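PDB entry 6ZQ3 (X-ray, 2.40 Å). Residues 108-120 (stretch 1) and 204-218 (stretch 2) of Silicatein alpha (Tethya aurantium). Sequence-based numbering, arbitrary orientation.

Stretch 1 (108-120) ASMSGSVQINSGS
Stretch 2 (204-218) YNQCGIASDASYPTL

The paired strands, around Ser113-Val114 and Tyr215-Pro216, are extended and run antiparallel, with 149° between their directions. Their axes approach to 4.2 Å. Ser113 faces Pro216 (CA to CA 4.0 Å) and Gln115 faces Ser214 (CA to CA 4.4 Å), both non-hydrogen-bonded pairs. Val114 and Tyr215, with CA atoms 5.6 Å apart, are joined by two backbone hydrogen bonds, Val114 N to Tyr215 O, 2.8 Å, and Tyr215 N to Val114 O, 3.1 Å. Thr217 N donates to Gly112 O (2.7 Å), Ser111 N to Thr217 O (3.0 Å) and Ile116 N to Ala213 O (3.0 Å). Asn117 to Ser120 form a type II turn, which meets a non-extended loop at Ala210 and Ser211. Gly119, at phi 84° and psi -6°, gives its N to Ala210 O (2.7 Å).

Val114 (chi1 t) and Tyr215 (chi1 p, chi2 -87°) share one sheet face. Val114 CB lies over the ring, 3.7 Å from Tyr215 CZ. Ile116 (chi1 m, chi2 147°) reaches the ring edge, its CD1 4.0 Å from Tyr215 CD1. Val114 CG2 also packs on Thr217 CG2 (3.6 Å). Thr217 is p; its OG1 hydrogen-bonds Ser111 OG (chi1 p) at 2.9 Å. Met110 (p, t, m) places SD 3.5 Å from Pro216 CB. Ser118 (chi1 t) donates from OG to Ser211 O (3.1 Å).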

# COMPACT_ATOMS: atom_id res chain seq x y z
N ALA A 108 15.26 -5.21 -1.19
CA ALA A 108 15.30 -3.86 -0.64
C ALA A 108 15.39 -3.85 0.88
O ALA A 108 15.01 -4.81 1.55
CB ALA A 108 14.07 -3.08 -1.09
N SER A 109 15.89 -2.74 1.40
CA SER A 109 15.97 -2.54 2.84
C SER A 109 15.51 -1.13 3.19
O SER A 109 15.26 -0.30 2.31
CB SER A 109 17.40 -2.75 3.32
OG SER A 109 17.54 -2.47 4.71
N MET A 110 15.41 -0.87 4.48
CA MET A 110 15.00 0.44 4.98
C MET A 110 15.39 0.69 6.45
O MET A 110 15.77 -0.22 7.21
CB MET A 110 13.51 0.60 4.80
CG MET A 110 12.76 -0.65 5.12
SD MET A 110 11.01 -0.34 5.00
CE MET A 110 10.72 0.47 6.58
N SER A 111 15.32 1.96 6.80
CA SER A 111 15.79 2.49 8.07
C SER A 111 14.66 2.98 8.99
O SER A 111 14.86 3.11 10.17
CB SER A 111 16.70 3.68 7.78
OG SER A 111 15.90 4.83 7.54
N GLY A 112 13.49 3.29 8.43
CA GLY A 112 12.33 3.71 9.20
C GLY A 112 11.06 3.93 8.37
O GLY A 112 10.94 3.49 7.23
N SER A 113 10.09 4.59 8.99
CA SER A 113 8.87 5.00 8.34
C SER A 113 8.49 6.36 8.89
O SER A 113 8.77 6.65 10.04
CB SER A 113 7.75 4.01 8.63
OG SER A 113 7.64 3.83 10.02
N VAL A 114 7.88 7.19 8.04
CA VAL A 114 7.37 8.49 8.45
C VAL A 114 5.86 8.36 8.44
O VAL A 114 5.30 7.85 7.48
CB VAL A 114 7.77 9.61 7.48
CG1 VAL A 114 7.35 10.96 8.06
CG2 VAL A 114 9.27 9.58 7.21
N GLN A 115 5.22 8.79 9.51
CA GLN A 115 3.79 8.69 9.65
C GLN A 115 3.28 10.07 9.35
O GLN A 115 3.77 11.04 9.93
CB GLN A 115 3.40 8.29 11.07
N ILE A 116 2.33 10.16 8.41
CA ILE A 116 1.71 11.42 8.06
C ILE A 116 0.67 11.81 9.12
O ILE A 116 -0.09 10.95 9.62
CB ILE A 116 1.11 11.35 6.65
CG1 ILE A 116 2.26 11.37 5.63
CG2 ILE A 116 0.16 12.50 6.40
CD1 ILE A 116 1.98 10.56 4.40
N ASN A 117 0.66 13.10 9.49
CA ASN A 117 -0.21 13.61 10.53
C ASN A 117 -1.65 13.16 10.31
O ASN A 117 -2.26 13.48 9.27
CB ASN A 117 -0.14 15.15 10.59
N SER A 118 -2.18 12.42 11.27
CA SER A 118 -3.51 11.84 11.14
C SER A 118 -4.55 12.89 10.72
O SER A 118 -4.64 13.96 11.32
CB SER A 118 -3.92 11.19 12.46
OG SER A 118 -5.23 10.67 12.34
N GLY A 119 -5.32 12.58 9.67
CA GLY A 119 -6.38 13.46 9.16
C GLY A 119 -5.97 14.58 8.21
O GLY A 119 -6.84 15.26 7.66
N SER A 120 -4.68 14.77 7.98
CA SER A 120 -4.24 15.89 7.15
C SER A 120 -3.96 15.44 5.72
O SER A 120 -2.96 14.76 5.47
CB SER A 120 -2.99 16.55 7.72
OG SER A 120 -2.50 17.51 6.79
N TYR A 204 -12.70 16.44 3.63
CA TYR A 204 -12.57 16.31 5.07
C TYR A 204 -12.25 14.86 5.47
O TYR A 204 -12.82 14.32 6.42
CB TYR A 204 -13.87 16.78 5.73
CG TYR A 204 -13.73 17.20 7.17
CD1 TYR A 204 -13.10 18.39 7.51
CD2 TYR A 204 -14.26 16.41 8.20
CE1 TYR A 204 -12.97 18.79 8.83
CE2 TYR A 204 -14.15 16.78 9.52
CZ TYR A 204 -13.50 17.97 9.85
OH TYR A 204 -13.39 18.34 11.18
N ASN A 205 -11.33 14.26 4.73
CA ASN A 205 -10.79 12.94 5.04
C ASN A 205 -11.85 11.85 4.96
O ASN A 205 -12.03 11.07 5.90
CB ASN A 205 -10.10 12.93 6.41
CG ASN A 205 -9.36 11.63 6.67
OD1 ASN A 205 -8.77 11.05 5.75
ND2 ASN A 205 -9.41 11.14 7.90
N GLN A 206 -12.51 11.81 3.81
CA GLN A 206 -13.54 10.84 3.54
C GLN A 206 -12.92 9.43 3.49
O GLN A 206 -11.88 9.24 2.86
CB GLN A 206 -14.21 11.18 2.21
CG GLN A 206 -15.48 10.40 1.94
CD GLN A 206 -16.01 10.63 0.55
OE1 GLN A 206 -16.01 9.72 -0.28
NE2 GLN A 206 -16.46 11.85 0.28
N CYS A 207 -13.56 8.47 4.18
CA CYS A 207 -13.12 7.06 4.29
C CYS A 207 -11.83 6.87 5.12
O CYS A 207 -11.26 5.75 5.18
CB CYS A 207 -13.00 6.43 2.89
SG CYS A 207 -14.56 6.50 1.98
N GLY A 208 -11.41 7.95 5.77
CA GLY A 208 -10.24 7.94 6.62
C GLY A 208 -8.98 7.67 5.84
O GLY A 208 -8.10 6.96 6.33
N ILE A 209 -8.89 8.22 4.63
CA ILE A 209 -7.74 8.00 3.76
C ILE A 209 -6.42 8.57 4.32
O ILE A 209 -5.33 8.06 4.02
CB ILE A 209 -8.01 8.54 2.33
CG1 ILE A 209 -7.09 7.87 1.32
CG2 ILE A 209 -7.87 10.06 2.26
CD1 ILE A 209 -7.16 8.50 -0.04
N ALA A 210 -6.53 9.61 5.15
CA ALA A 210 -5.37 10.26 5.72
C ALA A 210 -5.25 10.07 7.23
O ALA A 210 -4.43 10.73 7.86
CB ALA A 210 -5.40 11.76 5.38
N SER A 211 -6.05 9.16 7.81
CA SER A 211 -5.94 8.79 9.23
C SER A 211 -4.67 8.01 9.64
O SER A 211 -4.12 8.26 10.70
CB SER A 211 -7.18 7.98 9.67
OG SER A 211 -8.35 8.78 9.57
N ASP A 212 -4.24 7.06 8.81
CA ASP A 212 -3.10 6.17 9.07
C ASP A 212 -2.25 5.93 7.81
O ASP A 212 -2.11 4.80 7.29
CB ASP A 212 -3.58 4.82 9.64
N ALA A 213 -1.70 7.02 7.29
CA ALA A 213 -0.86 6.97 6.11
C ALA A 213 0.61 6.99 6.54
O ALA A 213 1.01 7.69 7.46
CB ALA A 213 -1.15 8.14 5.22
N SER A 214 1.43 6.21 5.85
CA SER A 214 2.82 6.16 6.14
C SER A 214 3.63 5.82 4.90
O SER A 214 3.11 5.36 3.88
CB SER A 214 3.08 5.14 7.23
OG SER A 214 2.83 3.82 6.77
N TYR A 215 4.92 6.05 4.99
CA TYR A 215 5.80 5.54 3.97
C TYR A 215 7.15 5.22 4.59
O TYR A 215 7.50 5.77 5.64
CB TYR A 215 5.91 6.52 2.80
CG TYR A 215 6.41 7.89 3.19
CD1 TYR A 215 5.53 8.87 3.62
CD2 TYR A 215 7.75 8.19 3.12
CE1 TYR A 215 5.99 10.13 3.97
CE2 TYR A 215 8.22 9.44 3.49
CZ TYR A 215 7.34 10.40 3.91
OH TYR A 215 7.81 11.64 4.24
N PRO A 216 7.91 4.32 3.96
CA PRO A 216 9.19 3.91 4.51
C PRO A 216 10.34 4.83 4.12
O PRO A 216 10.24 5.51 3.14
CB PRO A 216 9.36 2.50 3.93
CG PRO A 216 8.67 2.57 2.63
CD PRO A 216 7.49 3.48 2.83
N THR A 217 11.43 4.82 4.88
CA THR A 217 12.61 5.62 4.56
C THR A 217 13.74 4.68 4.16
O THR A 217 13.87 3.59 4.69
CB THR A 217 13.04 6.49 5.74
OG1 THR A 217 13.19 5.67 6.91
CG2 THR A 217 11.98 7.58 6.01
N LEU A 218 14.56 5.13 3.21
CA LEU A 218 15.68 4.34 2.73
C LEU A 218 16.58 5.15 1.80
O LEU A 218 16.09 5.89 0.95
CB LEU A 218 15.19 3.08 2.02
CG LEU A 218 14.49 3.29 0.67